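Local atomic coordinates of chorismate mutase (Burkholderia thailandensis, PDB entry 6CNZ), a protein that probably catalyses the rearrangement of chorismate to prephenate, a step toward phenylalanine and tyrosine. Residues D14-N19 against A127-L132. Sequence-based numbering, arbitrary orientation.
Sequences DTALTN and ARVAPL
Asn-19 ND2 lies at the edge of the Arg-128 guanidinium, near its plane, and an in-plane water accepts from Arg-128 NH1 at 3.0 Å and from Asn-19 ND2 at 2.9 Å. Two N-H donors cannot bond to each other, so a water accepting from both links nitrogens that stand 4.5 Å apart. Arg-128, its chain extended from CG to NE, serves a further purpose: NH1 and NH2 hydrogen-bond to Asn-148 O and Thr-151 OG1 of the second subunit. Nearer the backbones methyl groups pack against each other and against carbonyl oxygens. Ala-16, small enough for close helix approach, sets its CB 3.7 Å from Arg-128 O and 3.8 Å from Val-129 CG2. Two branches let Val-129 touch two residues: CG2 also lies 3.5 Å from Ala-16 O, while CG1, anti to the backbone N (chi1 167°), reaches Leu-17 CD2 at 3.8 Å. Leu-17 is long enough to bring its end nearer although its CB does not point across; it crosses Val-129 at about a right angle, and Leu-132 CD2 adds looser packing 4.3 Å from Leu-17 CG. Van der Waals packing and a water bridge thus join the start of helix 15-29 to the C-terminal part of helix 107-129 and the residues following it, with Arg-128 tying the junction to the dimer interface.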
ATOM      1  N   ASP A  14      17.164   6.473  -7.271  1.00 67.46           N
ATOM      2  CA  ASP A  14      15.883   6.225  -7.919  1.00 57.70           C
ATOM      3  C   ASP A  14      14.789   5.870  -6.922  1.00 56.61           C
ATOM      4  O   ASP A  14      13.751   5.290  -7.301  1.00 48.19           O
ATOM      5  CB  ASP A  14      16.026   5.111  -8.961  1.00 56.36           C
ATOM      6  N   THR A  15      15.005   6.199  -5.646  1.00 47.34           N
ATOM      7  CA  THR A  15      13.988   5.901  -4.654  1.00 41.81           C
ATOM      8  C   THR A  15      12.763   6.786  -4.831  1.00 35.89           C
ATOM      9  O   THR A  15      11.650   6.366  -4.497  1.00 30.38           O
ATOM     10  CB  THR A  15      14.557   6.051  -3.249  1.00 38.31           C
ATOM     11  OG1 THR A  15      14.919   7.415  -3.034  1.00 51.79           O
ATOM     12  CG2 THR A  15      15.787   5.164  -3.081  1.00 39.00           C
ATOM     13  N   ALA A  16      12.934   7.994  -5.374  1.00 35.56           N
ATOM     14  CA  ALA A  16      11.777   8.861  -5.587  1.00 36.81           C
ATOM     15  C   ALA A  16      10.754   8.180  -6.481  1.00 36.33           C
ATOM     16  O   ALA A  16       9.562   8.110  -6.147  1.00 31.85           O
ATOM     17  CB  ALA A  16      12.214  10.196  -6.186  1.00 36.81           C
ATOM     18  N   LEU A  17      11.214   7.639  -7.615  1.00 27.29           N
ATOM     19  CA  LEU A  17      10.331   6.896  -8.505  1.00 31.43           C
ATOM     20  C   LEU A  17       9.752   5.666  -7.821  1.00 27.12           C
ATOM     21  O   LEU A  17       8.561   5.375  -7.964  1.00 26.68           O
ATOM     22  CB  LEU A  17      11.087   6.477  -9.765  1.00 31.96           C
ATOM     23  CG  LEU A  17      11.440   7.565 -10.763  1.00 37.46           C
ATOM     24  CD1 LEU A  17      12.296   6.946 -11.872  1.00 40.30           C
ATOM     25  CD2 LEU A  17      10.173   8.153 -11.323  1.00 34.20           C
ATOM     26  N   THR A  18      10.591   4.914  -7.102  1.00 24.67           N
ATOM     27  CA  THR A  18      10.139   3.692  -6.444  1.00 21.68           C
ATOM     28  C   THR A  18       9.013   3.972  -5.459  1.00 21.15           C
ATOM     29  O   THR A  18       8.025   3.226  -5.393  1.00 27.21           O
ATOM     30  CB  THR A  18      11.322   3.041  -5.722  1.00 31.50           C
ATOM     31  OG1 THR A  18      12.437   2.946  -6.614  1.00 36.91           O
ATOM     32  CG2 THR A  18      10.947   1.647  -5.243  1.00 30.99           C
ATOM     33  N   ASN A  19       9.146   5.044  -4.677  1.00 28.76           N
ATOM     34  CA  ASN A  19       8.101   5.408  -3.726  1.00 30.01           C
ATOM     35  C   ASN A  19       6.833   5.837  -4.443  1.00 27.60           C
ATOM     36  O   ASN A  19       5.721   5.487  -4.019  1.00 22.33           O
ATOM     37  CB  ASN A  19       8.607   6.510  -2.804  1.00 27.26           C
ATOM     38  CG  ASN A  19       9.318   5.956  -1.577  1.00 30.25           C
ATOM     39  OD1 ASN A  19       9.091   4.813  -1.185  1.00 33.54           O
ATOM     40  ND2 ASN A  19      10.144   6.773  -0.948  1.00 35.71           N
ATOM     41  N   ALA A 127       6.378  15.516  -5.935  1.00 31.12           N
ATOM     42  CA  ALA A 127       7.335  16.608  -5.765  1.00 30.96           C
ATOM     43  C   ALA A 127       8.770  16.106  -5.812  1.00 32.51           C
ATOM     44  O   ALA A 127       9.655  16.792  -6.331  1.00 35.31           O
ATOM     45  CB  ALA A 127       7.087  17.335  -4.442  1.00 38.73           C
ATOM     46  N   ARG A 128       9.030  14.915  -5.263  1.00 32.37           N
ATOM     47  CA  ARG A 128      10.396  14.406  -5.311  1.00 29.88           C
ATOM     48  C   ARG A 128      10.753  13.880  -6.686  1.00 34.14           C
ATOM     49  O   ARG A 128      11.942  13.789  -7.012  1.00 38.88           O
ATOM     50  CB  ARG A 128      10.612  13.309  -4.272  1.00 31.53           C
ATOM     51  CG  ARG A 128      10.661  13.832  -2.843  1.00 38.60           C
ATOM     52  CD  ARG A 128      10.658  12.689  -1.855  1.00 45.47           C
ATOM     53  NE  ARG A 128      10.398  13.146  -0.495  1.00 45.98           N
ATOM     54  CZ  ARG A 128      10.325  12.338   0.556  1.00 43.05           C
ATOM     55  NH1 ARG A 128      10.498  11.035   0.392  1.00 35.52           N
ATOM     56  NH2 ARG A 128      10.076  12.828   1.765  1.00 43.09           N
ATOM     57  N   VAL A 129       9.758  13.519  -7.491  1.00 29.16           N
ATOM     58  CA  VAL A 129      10.026  13.032  -8.841  1.00 35.88           C
ATOM     59  C   VAL A 129      10.151  14.177  -9.841  1.00 29.40           C
ATOM     60  O   VAL A 129      10.809  14.017 -10.876  1.00 32.84           O
ATOM     61  CB  VAL A 129       8.933  12.019  -9.223  1.00 34.02           C
ATOM     62  CG1 VAL A 129       8.949  11.693 -10.702  1.00 28.97           C
ATOM     63  CG2 VAL A 129       9.122  10.745  -8.398  1.00 37.95           C
ATOM     64  N   ALA A 130       9.600  15.340  -9.524  1.00 28.38           N
ATOM     65  CA  ALA A 130       9.573  16.475 -10.445  1.00 38.81           C
ATOM     66  C   ALA A 130      10.920  16.797 -11.090  1.00 42.31           C
ATOM     67  O   ALA A 130      10.957  16.938 -12.322  1.00 39.09           O
ATOM     68  CB  ALA A 130       8.997  17.689  -9.704  1.00 39.44           C
ATOM     69  N   PRO A 131      12.047  16.882 -10.368  1.00 38.84           N
ATOM     70  CA  PRO A 131      13.310  17.258 -11.037  1.00 37.09           C
ATOM     71  C   PRO A 131      13.735  16.299 -12.142  1.00 41.06           C
ATOM     72  O   PRO A 131      14.629  16.649 -12.923  1.00 43.39           O
ATOM     73  CB  PRO A 131      14.339  17.253  -9.898  1.00 39.39           C
ATOM     74  CG  PRO A 131      13.538  17.299  -8.627  1.00 33.75           C
ATOM     75  CD  PRO A 131      12.269  16.563  -8.943  1.00 38.45           C
ATOM     76  N   LEU A 132      13.146  15.108 -12.215  1.00 38.63           N
ATOM     77  CA  LEU A 132      13.466  14.094 -13.214  1.00 38.29           C
ATOM     78  C   LEU A 132      12.534  14.145 -14.411  1.00 39.53           C
ATOM     79  O   LEU A 132      12.736  13.393 -15.375  1.00 40.92           O
ATOM     80  CB  LEU A 132      13.386  12.694 -12.589  1.00 47.89           C
ATOM     81  CG  LEU A 132      14.546  12.134 -11.753  1.00 61.30           C
ATOM     82  CD1 LEU A 132      15.166  13.169 -10.810  1.00 62.29           C
ATOM     83  CD2 LEU A 132      14.055  10.938 -10.966  1.00 58.55           C
TER
HETATM   84  O   HOH W   1      10.538   9.410  -2.143  1.00 41.91           O